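Local coordinates for protein 361aa long hypothetical D-aminopeptidase (Pyrococcus horikoshii, PDB 2DRH) that has no established function but belongs to peptidase family S58 and probably acts as an aminopeptidase, at residues N19-V24 / G202-S207; V27-V32 / E163-G168; V52-P57 / E156-A161; G186-I191 / I323-L328. All blocks are in the same frame, centred on the assembly; numbering follows the deposited sequence.

In the fold
The four contacts fit the layered alpha-beta-beta-alpha sandwich known from the DmpA family. Interaction 3 sets helix 151-160 on the sheet containing strands 28-36 and 48-56, and interaction 2 lines the sheet's edge strand with the loop after the helix. Interactions 1 and 4, centred about 7 Å apart, lie on neighbouring strands 198-207 and 184-193 of the second sheet, with helix 309-328 against the latter. Interaction 3 is nested within the loop closed by interaction 2, itself nested within that of interaction 1; interaction 4 crosses interaction 1. Interactions 3 and 4, about 19 Å apart by centres, do not touch. Segments from the early, middle and later chain are thus interwoven across both sheets.

Interaction 1: residues N19-V24 / G202-S207; sequences NKITDV and GALVLS
Ile21 lies against the backbone at the start of 202-207. Its CG1 comes 3.8 Å from Gly202 C, and its CB 3.9 Å from Ala203 N. Both CD1 and CG2 of Ile21 reach Leu204 CB at 4.1 Å, the two side chains crossing obliquely. CG1 stands anti to the backbone N (chi1 -170°), which carries it over Gly202 C and CD1 on to Leu204 CB. Gly202 suits this spot because a modelled CB would fall 2.7 Å from Ile21 CA, while Val24 CG2 packs at 3.9 Å from Gly202 N. A serine in place of Ile21 would lose the CG2 and CD1 contacts with Leu204 and would probably weaken the turn's packing on the strand.

The 3-10 turn 21-23 presents Ile21. Asp23 OD2 accepts from Lys20 N at 3.0 Å, nearly straight (164°) but from above the carboxylate plane, and Asp23 N returns a bond of 2.9 Å to Lys20 O. Ser189 OG bonds Asp23 OD2 and Ser187 OG bonds Ile21 N, so two serines of strand 184-193 also hold the turn. On the other flank of strand 198-207, Ala245 of strand 240-246 touches Ile21 and Val24; Val29 of strand 28-36 packs on Ile21 and Leu204 between the sheets.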
loop_
_atom_site.group_PDB
_atom_site.type_symbol
_atom_site.label_atom_id
_atom_site.label_comp_id
_atom_site.label_asym_id
_atom_site.label_seq_id
_atom_site.Cartn_x
_atom_site.Cartn_y
_atom_site.Cartn_z
ATOM N N ASN A 19 -22.152 -9.378 24.516
ATOM C CA ASN A 19 -21.167 -8.302 24.474
ATOM C C ASN A 19 -19.791 -8.931 24.251
ATOM O O ASN A 19 -18.826 -8.651 24.966
ATOM C CB ASN A 19 -21.182 -7.470 25.763
ATOM C CG ASN A 19 -20.350 -6.194 25.638
ATOM O OD1 ASN A 19 -20.250 -5.610 24.553
ATOM N ND2 ASN A 19 -19.763 -5.750 26.747
ATOM N N LYS A 20 -19.736 -9.806 23.250
ATOM C CA LYS A 20 -18.518 -10.507 22.863
ATOM C C LYS A 20 -18.553 -10.676 21.351
ATOM O O LYS A 20 -19.622 -10.607 20.734
ATOM C CB LYS A 20 -18.447 -11.885 23.521
ATOM C CG LYS A 20 -18.198 -11.887 25.023
ATOM C CD LYS A 20 -18.304 -13.314 25.556
ATOM C CE LYS A 20 -18.021 -13.405 27.050
ATOM N NZ LYS A 20 -16.558 -13.344 27.361
ATOM N N ILE A 21 -17.388 -10.905 20.756
ATOM C CA ILE A 21 -17.300 -11.078 19.311
ATOM C C ILE A 21 -18.220 -12.197 18.799
ATOM O O ILE A 21 -18.664 -12.166 17.653
ATOM C CB ILE A 21 -15.847 -11.370 18.879
ATOM C CG1 ILE A 21 -15.738 -11.307 17.358
ATOM C CG2 ILE A 21 -15.404 -12.734 19.407
ATOM C CD1 ILE A 21 -14.312 -11.429 16.834
ATOM N N THR A 22 -18.507 -13.175 19.655
ATOM C CA THR A 22 -19.368 -14.298 19.284
ATOM C C THR A 22 -20.844 -13.916 19.162
ATOM O O THR A 22 -21.692 -14.774 18.909
ATOM C CB THR A 22 -19.245 -15.457 20.282
ATOM O OG1 THR A 22 -19.394 -14.956 21.613
ATOM C CG2 THR A 22 -17.894 -16.135 20.143
ATOM N N ASP A 23 -21.154 -12.639 19.364
ATOM C CA ASP A 23 -22.529 -12.186 19.206
ATOM C C ASP A 23 -22.773 -12.213 17.706
ATOM O O ASP A 23 -23.907 -12.116 17.237
ATOM C CB ASP A 23 -22.727 -10.773 19.763
ATOM C CG ASP A 23 -22.961 -10.770 21.261
ATOM O OD1 ASP A 23 -23.725 -11.634 21.732
ATOM O OD2 ASP A 23 -22.401 -9.908 21.966
ATOM N N VAL A 24 -21.682 -12.335 16.953
ATOM C CA VAL A 24 -21.770 -12.448 15.503
ATOM C C VAL A 24 -22.008 -13.950 15.355
ATOM O O VAL A 24 -21.088 -14.753 15.515
ATOM C CB VAL A 24 -20.444 -12.039 14.816
ATOM C CG1 VAL A 24 -20.556 -12.218 13.306
ATOM C CG2 VAL A 24 -20.120 -10.583 15.138
ATOM N N GLY A 202 -18.594 -7.200 16.255
ATOM C CA GLY A 202 -17.926 -7.711 17.439
ATOM C C GLY A 202 -16.418 -7.526 17.394
ATOM O O GLY A 202 -15.825 -7.417 16.319
ATOM N N ALA A 203 -15.788 -7.502 18.563
ATOM C CA ALA A 203 -14.344 -7.330 18.619
ATOM C C ALA A 203 -13.674 -8.146 19.704
ATOM O O ALA A 203 -14.182 -8.268 20.811
ATOM C CB ALA A 203 -13.995 -5.858 18.807
ATOM N N LEU A 204 -12.527 -8.717 19.360
ATOM C CA LEU A 204 -11.728 -9.479 20.300
ATOM C C LEU A 204 -10.319 -8.904 20.178
ATOM O O LEU A 204 -9.766 -8.804 19.077
ATOM C CB LEU A 204 -11.730 -10.967 19.947
ATOM C CG LEU A 204 -10.875 -11.849 20.871
ATOM C CD1 LEU A 204 -11.338 -13.280 20.776
ATOM C CD2 LEU A 204 -9.390 -11.746 20.498
ATOM N N VAL A 205 -9.737 -8.511 21.300
ATOM C CA VAL A 205 -8.402 -7.948 21.257
ATOM C C VAL A 205 -7.438 -8.682 22.166
ATOM O O VAL A 205 -7.832 -9.279 23.164
ATOM C CB VAL A 205 -8.405 -6.457 21.668
ATOM C CG1 VAL A 205 -9.380 -5.668 20.792
ATOM C CG2 VAL A 205 -8.763 -6.328 23.145
ATOM N N LEU A 206 -6.166 -8.631 21.791
ATOM C CA LEU A 206 -5.081 -9.229 22.559
ATOM C C LEU A 206 -4.253 -7.993 22.858
ATOM O O LEU A 206 -3.519 -7.517 21.998
ATOM C CB LEU A 206 -4.285 -10.219 21.695
ATOM C CG LEU A 206 -3.024 -10.829 22.324
ATOM C CD1 LEU A 206 -3.394 -11.550 23.605
ATOM C CD2 LEU A 206 -2.354 -11.783 21.343
ATOM N N SER A 207 -4.406 -7.458 24.066
ATOM C CA SER A 207 -3.709 -6.240 24.456
ATOM C C SER A 207 -2.358 -6.506 25.085
ATOM O O SER A 207 -2.233 -7.330 25.987
ATOM C CB SER A 207 -4.571 -5.436 25.431
ATOM O OG SER A 207 -4.756 -6.151 26.642
#

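Interaction 2: residues V27-V32 / E163-G168; sequences VKVGHV and EDFEEG
One hydrogen bond joins the segments: His31 NE2 donates to Glu166 O over 2.8 Å. The acceptor lies near the imidazole plane at its edge, and the donor lies in the carbonyl plane, but the N-H...O angle of 136° is bent. Since the ring's ND1 is bonded to Thr53 OG1, both nitrogens are engaged and the rotation of the ring is fixed. A leucine here would lack both ring nitrogens, so the bonds to Glu166 O and Thr53 OG1 would go and the loop would probably be held less firmly to the strand.

The apolar part is a CH-pi contact. Val29 CB stands over one face of the Phe165 ring, 3.9 Å from its centroid and offset toward the rim, with CG1 and CG2 lying along the ring at 3.8 Å from Phe165 CG and CE2 respectively. A branched beta carbon suits the place because it presents a broad surface to the ring. Phe165 takes the crowded first torsion (chi1 67°), which brings the ring toward the strand.

Glu163 runs alongside Lys28, its OE2 3.5 Å from Lys28 CG, but Lys28 NZ stays 5.3 Å from that oxygen; the charged atoms are not in contact, and any attraction is probably long-range.

The loop runs roughly along edge strand 28-36, which pairs with strand 48-56 on its other flank; Val32 beyond touches helix 151-160, while Phe165 touches Ser187 of strand 184-193.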
loop_
_atom_site.group_PDB
_atom_site.type_symbol
_atom_site.label_atom_id
_atom_site.label_comp_id
_atom_site.label_asym_id
_atom_site.label_seq_id
_atom_site.Cartn_x
_atom_site.Cartn_y
_atom_site.Cartn_z
ATOM N N VAL A 27 -19.505 -17.222 14.888
ATOM C CA VAL A 27 -18.138 -16.988 15.350
ATOM C C VAL A 27 -17.919 -17.716 16.672
ATOM O O VAL A 27 -18.793 -17.724 17.535
ATOM C CB VAL A 27 -17.859 -15.468 15.533
ATOM C CG1 VAL A 27 -16.481 -15.245 16.157
ATOM C CG2 VAL A 27 -17.937 -14.771 14.184
ATOM N N LYS A 28 -16.752 -18.334 16.822
ATOM C CA LYS A 28 -16.423 -19.065 18.039
ATOM C C LYS A 28 -14.985 -18.798 18.491
ATOM O O LYS A 28 -14.103 -18.565 17.663
ATOM C CB LYS A 28 -16.648 -20.559 17.808
ATOM C CG LYS A 28 -18.126 -20.905 17.565
ATOM C CD LYS A 28 -18.304 -22.317 17.037
ATOM C CE LYS A 28 -17.801 -23.357 18.021
ATOM N NZ LYS A 28 -17.737 -24.712 17.391
ATOM N N VAL A 29 -14.767 -18.826 19.809
ATOM C CA VAL A 29 -13.447 -18.576 20.396
ATOM C C VAL A 29 -13.041 -19.674 21.380
ATOM O O VAL A 29 -13.823 -20.060 22.252
ATOM C CB VAL A 29 -13.404 -17.225 21.156
ATOM C CG1 VAL A 29 -12.024 -17.008 21.750
ATOM C CG2 VAL A 29 -13.754 -16.081 20.224
ATOM N N GLY A 30 -11.813 -20.164 21.232
ATOM C CA GLY A 30 -11.305 -21.202 22.112
ATOM C C GLY A 30 -9.933 -20.832 22.649
ATOM O O GLY A 30 -9.154 -20.183 21.949
ATOM N N HIS A 31 -9.638 -21.249 23.880
ATOM C CA HIS A 31 -8.357 -20.948 24.525
ATOM C C HIS A 31 -7.613 -22.173 25.050
ATOM O O HIS A 31 -8.204 -23.211 25.339
ATOM C CB HIS A 31 -8.547 -20.048 25.752
ATOM C CG HIS A 31 -9.153 -18.713 25.466
ATOM N ND1 HIS A 31 -8.610 -17.822 24.567
ATOM C CD2 HIS A 31 -10.194 -18.072 26.048
ATOM C CE1 HIS A 31 -9.284 -16.687 24.613
ATOM N NE2 HIS A 31 -10.249 -16.813 25.505
ATOM N N VAL A 32 -6.304 -22.003 25.197
ATOM C CA VAL A 32 -5.420 -23.003 25.776
ATOM C C VAL A 32 -4.455 -22.133 26.575
ATOM O O VAL A 32 -3.741 -21.295 26.008
ATOM C CB VAL A 32 -4.669 -23.828 24.711
ATOM C CG1 VAL A 32 -3.520 -24.610 25.364
ATOM C CG2 VAL A 32 -5.635 -24.804 24.054
ATOM N N GLU A 163 -19.218 -20.264 21.656
ATOM C CA GLU A 163 -19.868 -18.982 21.922
ATOM C C GLU A 163 -19.343 -18.284 23.171
ATOM O O GLU A 163 -18.943 -17.120 23.132
ATOM C CB GLU A 163 -21.379 -19.191 22.069
ATOM C CG GLU A 163 -22.089 -19.774 20.841
ATOM C CD GLU A 163 -21.484 -21.080 20.345
ATOM O OE1 GLU A 163 -21.227 -21.986 21.169
ATOM O OE2 GLU A 163 -21.275 -21.204 19.118
ATOM N N ASP A 164 -19.371 -18.997 24.288
ATOM C CA ASP A 164 -18.907 -18.456 25.555
ATOM C C ASP A 164 -17.393 -18.666 25.612
ATOM O O ASP A 164 -16.885 -19.705 25.186
ATOM C CB ASP A 164 -19.601 -19.196 26.705
ATOM C CG ASP A 164 -19.359 -18.552 28.065
ATOM O OD1 ASP A 164 -19.833 -17.414 28.292
ATOM O OD2 ASP A 164 -18.694 -19.193 28.910
ATOM N N PHE A 165 -16.669 -17.671 26.107
ATOM C CA PHE A 165 -15.224 -17.797 26.219
ATOM C C PHE A 165 -14.706 -16.832 27.266
ATOM O O PHE A 165 -15.194 -15.713 27.389
ATOM C CB PHE A 165 -14.548 -17.559 24.860
ATOM C CG PHE A 165 -14.669 -16.150 24.347
ATOM C CD1 PHE A 165 -13.727 -15.185 24.696
ATOM C CD2 PHE A 165 -15.718 -15.791 23.510
ATOM C CE1 PHE A 165 -13.826 -13.881 24.219
ATOM C CE2 PHE A 165 -15.832 -14.488 23.022
ATOM C CZ PHE A 165 -14.884 -13.529 23.378
ATOM N N GLU A 166 -13.735 -17.285 28.045
ATOM C CA GLU A 166 -13.158 -16.463 29.096
ATOM C C GLU A 166 -12.304 -15.331 28.538
ATOM O O GLU A 166 -11.767 -15.424 27.431
ATOM C CB GLU A 166 -12.310 -17.326 30.030
ATOM C CG GLU A 166 -13.094 -18.404 30.750
ATOM C CD GLU A 166 -12.249 -19.142 31.771
ATOM O OE1 GLU A 166 -11.224 -19.740 31.377
ATOM O OE2 GLU A 166 -12.610 -19.123 32.969
ATOM N N GLU A 167 -12.193 -14.262 29.319
ATOM C CA GLU A 167 -11.405 -13.103 28.932
ATOM C C GLU A 167 -10.359 -12.841 30.008
ATOM O O GLU A 167 -10.448 -13.387 31.106
ATOM C CB GLU A 167 -12.320 -11.888 28.736
ATOM C CG GLU A 167 -13.242 -12.040 27.522
ATOM C CD GLU A 167 -14.151 -10.850 27.298
ATOM O OE1 GLU A 167 -13.676 -9.699 27.407
ATOM O OE2 GLU A 167 -15.343 -11.064 26.991
ATOM N N GLY A 168 -9.363 -12.021 29.691
ATOM C CA GLY A 168 -8.322 -11.735 30.664
ATOM C C GLY A 168 -7.040 -12.486 30.354
ATOM O O GLY A 168 -6.676 -12.645 29.191
#

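Interaction 3: residues V52-P57 / E156-A161; sequences VTAILP and EAIKRA
Strand 52-56 and helix 156-160 run in roughly the same direction, their axes inclined at 47° and 7.2 Å apart at closest approach, with Ala54 and Ile158 nearest by CA. Every second strand residue, Val52, Ala54 and Leu56, points toward the helix, as the alternation of a beta strand requires.

The centre of the contact is built from small residues. Ala54 CB lies 4.0 Å from Ala157 CB and 3.8 Å from Ala157 O, so methyl meets methyl; alanine suits both places because its methyl lets the strand lie close to the helix backbone. Ile158 comes in beside this pair, with CG1 anti to its own carbonyl carbon (chi1 -60°) and 3.9 Å from Ala54 CB. Towards the start of the strand Val52 CG1 touches Ala157 CB at 4.0 Å, so Ala157 sits between two strand residues.

Leu56 closes the other end. Its CD1 is tightly placed, 3.5 Å from Ala161 CB, and its CD2 lies 4.0 Å from Ile158 O. Here the longer, branched leucine reaches Ala161 with both methyls, CD1 the closer. Beside edge strand 28-36, Arg160 NE forms a salt bridge with Glu156 OE2 at 3.0 Å, one turn back, its hydrogen-bond component weak, and Arg160 NH1 also bonds His31 O of that strand.

Ile158 continues to Leu111 and Tyr114 of helix 104-118. Two helices thus lie on one face of this sheet, an outer helical layer of the alpha-beta-beta-alpha sandwich known from the DmpA family.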
loop_
_atom_site.group_PDB
_atom_site.type_symbol
_atom_site.label_atom_id
_atom_site.label_comp_id
_atom_site.label_asym_id
_atom_site.label_seq_id
_atom_site.Cartn_x
_atom_site.Cartn_y
_atom_site.Cartn_z
ATOM N N VAL A 52 -2.482 -20.066 23.573
ATOM C CA VAL A 52 -2.994 -19.965 22.218
ATOM C C VAL A 52 -4.486 -19.661 22.230
ATOM O O VAL A 52 -5.231 -20.181 23.061
ATOM C CB VAL A 52 -2.775 -21.296 21.448
ATOM C CG1 VAL A 52 -3.408 -21.221 20.061
ATOM C CG2 VAL A 52 -1.292 -21.592 21.335
ATOM N N THR A 53 -4.918 -18.809 21.309
ATOM C CA THR A 53 -6.324 -18.453 21.195
ATOM C C THR A 53 -6.730 -18.626 19.734
ATOM O O THR A 53 -6.047 -18.137 18.825
ATOM C CB THR A 53 -6.582 -16.991 21.616
ATOM O OG1 THR A 53 -6.291 -16.828 23.009
ATOM C CG2 THR A 53 -8.035 -16.611 21.354
ATOM N N ALA A 54 -7.838 -19.325 19.516
ATOM C CA ALA A 54 -8.330 -19.574 18.171
ATOM C C ALA A 54 -9.670 -18.892 17.919
ATOM O O ALA A 54 -10.558 -18.928 18.763
ATOM C CB ALA A 54 -8.462 -21.076 17.948
ATOM N N ILE A 55 -9.802 -18.257 16.759
ATOM C CA ILE A 55 -11.047 -17.598 16.390
ATOM C C ILE A 55 -11.514 -18.214 15.076
ATOM O O ILE A 55 -10.799 -18.177 14.070
ATOM C CB ILE A 55 -10.885 -16.056 16.187
ATOM C CG1 ILE A 55 -10.350 -15.393 17.460
ATOM C CG2 ILE A 55 -12.233 -15.433 15.835
ATOM C CD1 ILE A 55 -8.837 -15.230 17.491
ATOM N N LEU A 56 -12.711 -18.795 15.100
ATOM C CA LEU A 56 -13.295 -19.421 13.919
ATOM C C LEU A 56 -14.330 -18.475 13.329
ATOM O O LEU A 56 -15.236 -18.028 14.031
ATOM C CB LEU A 56 -13.975 -20.742 14.295
ATOM C CG LEU A 56 -13.113 -21.926 14.736
ATOM C CD1 LEU A 56 -12.136 -21.512 15.825
ATOM C CD2 LEU A 56 -14.027 -23.047 15.227
ATOM N N PRO A 57 -14.192 -18.135 12.038
ATOM C CA PRO A 57 -15.135 -17.233 11.368
ATOM C C PRO A 57 -16.568 -17.767 11.451
ATOM O O PRO A 57 -17.512 -17.003 11.658
ATOM C CB PRO A 57 -14.607 -17.187 9.940
ATOM C CG PRO A 57 -13.123 -17.302 10.149
ATOM C CD PRO A 57 -13.026 -18.403 11.179
ATOM N N GLU A 156 -6.164 -28.127 19.857
ATOM C CA GLU A 156 -7.037 -28.121 21.026
ATOM C C GLU A 156 -7.812 -26.809 21.123
ATOM O O GLU A 156 -9.028 -26.810 21.354
ATOM C CB GLU A 156 -6.207 -28.342 22.302
ATOM C CG GLU A 156 -7.001 -28.438 23.602
ATOM C CD GLU A 156 -8.092 -29.511 23.573
ATOM O OE1 GLU A 156 -7.819 -30.644 23.124
ATOM O OE2 GLU A 156 -9.226 -29.226 24.015
ATOM N N ALA A 157 -7.111 -25.691 20.948
ATOM C CA ALA A 157 -7.750 -24.378 21.018
ATOM C C ALA A 157 -8.879 -24.287 19.993
ATOM O O ALA A 157 -9.931 -23.709 20.271
ATOM C CB ALA A 157 -6.723 -23.266 20.770
ATOM N N ILE A 158 -8.659 -24.869 18.816
ATOM C CA ILE A 158 -9.666 -24.846 17.763
ATOM C C ILE A 158 -10.879 -25.703 18.128
ATOM O O ILE A 158 -12.012 -25.329 17.851
ATOM C CB ILE A 158 -9.079 -25.348 16.423
ATOM C CG1 ILE A 158 -7.910 -24.448 16.003
ATOM C CG2 ILE A 158 -10.167 -25.367 15.347
ATOM C CD1 ILE A 158 -7.206 -24.893 14.744
ATOM N N LYS A 159 -10.643 -26.846 18.761
ATOM C CA LYS A 159 -11.741 -27.730 19.140
ATOM C C LYS A 159 -12.479 -27.292 20.408
ATOM O O LYS A 159 -13.553 -27.811 20.718
ATOM C CB LYS A 159 -11.223 -29.166 19.270
ATOM C CG LYS A 159 -10.773 -29.737 17.923
ATOM C CD LYS A 159 -10.189 -31.137 18.036
ATOM C CE LYS A 159 -9.837 -31.684 16.659
ATOM N NZ LYS A 159 -9.237 -33.047 16.730
ATOM N N ARG A 160 -11.914 -26.325 21.128
ATOM C CA ARG A 160 -12.542 -25.799 22.339
ATOM C C ARG A 160 -13.337 -24.535 22.001
ATOM O O ARG A 160 -14.088 -24.024 22.831
ATOM C CB ARG A 160 -11.493 -25.415 23.386
ATOM C CG ARG A 160 -10.771 -26.546 24.104
ATOM C CD ARG A 160 -9.803 -25.930 25.121
ATOM N NE ARG A 160 -9.106 -26.911 25.951
ATOM C CZ ARG A 160 -8.201 -26.595 26.876
ATOM N NH1 ARG A 160 -7.882 -25.327 27.091
ATOM N NH2 ARG A 160 -7.607 -27.547 27.582
ATOM N N ALA A 161 -13.161 -24.026 20.787
ATOM C CA ALA A 161 -13.844 -22.803 20.378
ATOM C C ALA A 161 -15.361 -22.892 20.485
ATOM O O ALA A 161 -15.963 -23.880 20.066
ATOM C CB ALA A 161 -13.451 -22.440 18.953
#

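Interaction 4: residues G186-I191 / I323-L328; sequences GSASRI and IINSLL
Here residues 323-328 of helix 309-328, in an outer layer of the alpha-beta-beta-alpha sandwich, meet strand 186-191 of the second sheet, crossing it at 135° with the axes 5.7 Å apart. The tight end is Gly186. Its CA lies 3.7 Å from Ser326 CA, and Ser326 CB packs 3.6 Å from Gly186 N. A CB modelled on Gly186 would fall 2.6 Å from Ser326 N, so the close approach depends on the missing side chain.

Next to Gly186, Ser187 O accepts from Asn325 ND2 at 3.0 Å, in a bent bond (136°) with the donor above the carbonyl plane. ND2 also bonds Glu321 OE2, and OD1 accepts from Ala3 N, so the amide is held in one orientation. Ala188 adds a small methyl beside ND2.

Beyond Ala188 the contact loosens as the strand diverges, and partly exposed Ile191 lies far from the helix segment. Arg190 NH1 bonds Ser189 O at 2.9 Å, which steadies the guanidinium, while its salt bridges to Glu317 and Glu321 link the strand to an earlier part of the helix. At the tight end Ser326 OG, also bonded to Ser207 OG, donates to a lone pair of Ile323 O in a very short bond of 2.5 Å.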
loop_
_atom_site.group_PDB
_atom_site.type_symbol
_atom_site.label_atom_id
_atom_site.label_comp_id
_atom_site.label_asym_id
_atom_site.label_seq_id
_atom_site.Cartn_x
_atom_site.Cartn_y
_atom_site.Cartn_z
ATOM N N GLY A 186 -9.652 -9.406 25.559
ATOM C CA GLY A 186 -10.782 -8.552 25.881
ATOM C C GLY A 186 -11.761 -8.637 24.721
ATOM O O GLY A 186 -11.355 -8.907 23.595
ATOM N N SER A 187 -13.049 -8.425 24.967
ATOM C CA SER A 187 -14.010 -8.501 23.873
ATOM C C SER A 187 -15.262 -7.674 24.131
ATOM O O SER A 187 -15.579 -7.329 25.270
ATOM C CB SER A 187 -14.398 -9.959 23.603
ATOM O OG SER A 187 -14.950 -10.101 22.298
ATOM N N ALA A 188 -15.962 -7.345 23.055
ATOM C CA ALA A 188 -17.180 -6.556 23.149
ATOM C C ALA A 188 -17.839 -6.519 21.784
ATOM O O ALA A 188 -17.201 -6.822 20.778
ATOM C CB ALA A 188 -16.860 -5.134 23.623
ATOM N N SER A 189 -19.114 -6.150 21.749
ATOM C CA SER A 189 -19.840 -6.076 20.491
ATOM C C SER A 189 -20.797 -4.899 20.519
ATOM O O SER A 189 -21.112 -4.366 21.582
ATOM C CB SER A 189 -20.633 -7.364 20.248
ATOM O OG SER A 189 -21.691 -7.485 21.178
ATOM N N ARG A 190 -21.251 -4.494 19.339
ATOM C CA ARG A 190 -22.183 -3.384 19.209
ATOM C C ARG A 190 -23.192 -3.714 18.127
ATOM O O ARG A 190 -22.867 -4.398 17.156
ATOM C CB ARG A 190 -21.441 -2.096 18.834
ATOM C CG ARG A 190 -20.631 -1.492 19.966
ATOM C CD ARG A 190 -21.530 -1.082 21.128
ATOM N NE ARG A 190 -20.797 -0.353 22.160
ATOM C CZ ARG A 190 -20.009 -0.914 23.071
ATOM N NH1 ARG A 190 -19.838 -2.230 23.100
ATOM N NH2 ARG A 190 -19.390 -0.149 23.963
ATOM N N ILE A 191 -24.416 -3.229 18.305
ATOM C CA ILE A 191 -25.491 -3.448 17.344
ATOM C C ILE A 191 -25.762 -2.125 16.651
ATOM O O ILE A 191 -25.755 -1.082 17.297
ATOM C CB ILE A 191 -26.785 -3.903 18.053
ATOM C CG1 ILE A 191 -26.546 -5.231 18.773
ATOM C CG2 ILE A 191 -27.920 -4.030 17.046
ATOM C CD1 ILE A 191 -26.156 -6.365 17.853
ATOM N N ILE A 323 -10.629 -3.358 24.671
ATOM C CA ILE A 323 -9.316 -3.140 25.267
ATOM C C ILE A 323 -9.467 -2.992 26.771
ATOM O O ILE A 323 -8.759 -3.643 27.541
ATOM C CB ILE A 323 -8.635 -1.876 24.694
ATOM C CG1 ILE A 323 -8.278 -2.108 23.222
ATOM C CG2 ILE A 323 -7.379 -1.534 25.510
ATOM C CD1 ILE A 323 -7.741 -0.881 22.508
ATOM N N ILE A 324 -10.399 -2.141 27.192
ATOM C CA ILE A 324 -10.627 -1.933 28.616
ATOM C C ILE A 324 -11.017 -3.254 29.300
ATOM O O ILE A 324 -10.477 -3.594 30.361
ATOM C CB ILE A 324 -11.728 -0.864 28.851
ATOM C CG1 ILE A 324 -11.279 0.475 28.256
ATOM C CG2 ILE A 324 -12.027 -0.725 30.334
ATOM C CD1 ILE A 324 -9.885 0.924 28.688
ATOM N N ASN A 325 -11.933 -4.001 28.684
ATOM C CA ASN A 325 -12.361 -5.280 29.247
ATOM C C ASN A 325 -11.195 -6.248 29.434
ATOM O O ASN A 325 -11.215 -7.079 30.344
ATOM C CB ASN A 325 -13.434 -5.932 28.361
ATOM C CG ASN A 325 -14.738 -5.162 28.372
ATOM O OD1 ASN A 325 -15.124 -4.620 29.398
ATOM N ND2 ASN A 325 -15.429 -5.121 27.235
ATOM N N SER A 326 -10.177 -6.148 28.578
ATOM C CA SER A 326 -9.015 -7.029 28.696
ATOM C C SER A 326 -8.290 -6.712 29.999
ATOM O O SER A 326 -7.631 -7.575 30.576
ATOM C CB SER A 326 -8.051 -6.851 27.509
ATOM O OG SER A 326 -7.296 -5.656 27.628
ATOM N N LEU A 327 -8.416 -5.473 30.462
ATOM C CA LEU A 327 -7.783 -5.061 31.713
ATOM C C LEU A 327 -8.687 -5.447 32.892
ATOM O O LEU A 327 -8.224 -6.005 33.885
ATOM C CB LEU A 327 -7.539 -3.549 31.711
ATOM C CG LEU A 327 -6.636 -3.004 30.597
ATOM C CD1 LEU A 327 -6.620 -1.481 30.649
ATOM C CD2 LEU A 327 -5.227 -3.555 30.751
ATOM N N LEU A 328 -9.979 -5.158 32.761
ATOM C CA LEU A 328 -10.960 -5.479 33.797
ATOM C C LEU A 328 -11.076 -6.981 34.056
ATOM O O LEU A 328 -11.383 -7.401 35.173
ATOM C CB LEU A 328 -12.337 -4.932 33.403
ATOM C CG LEU A 328 -12.548 -3.416 33.467
ATOM C CD1 LEU A 328 -13.875 -3.025 32.825
ATOM C CD2 LEU A 328 -12.508 -2.983 34.915
#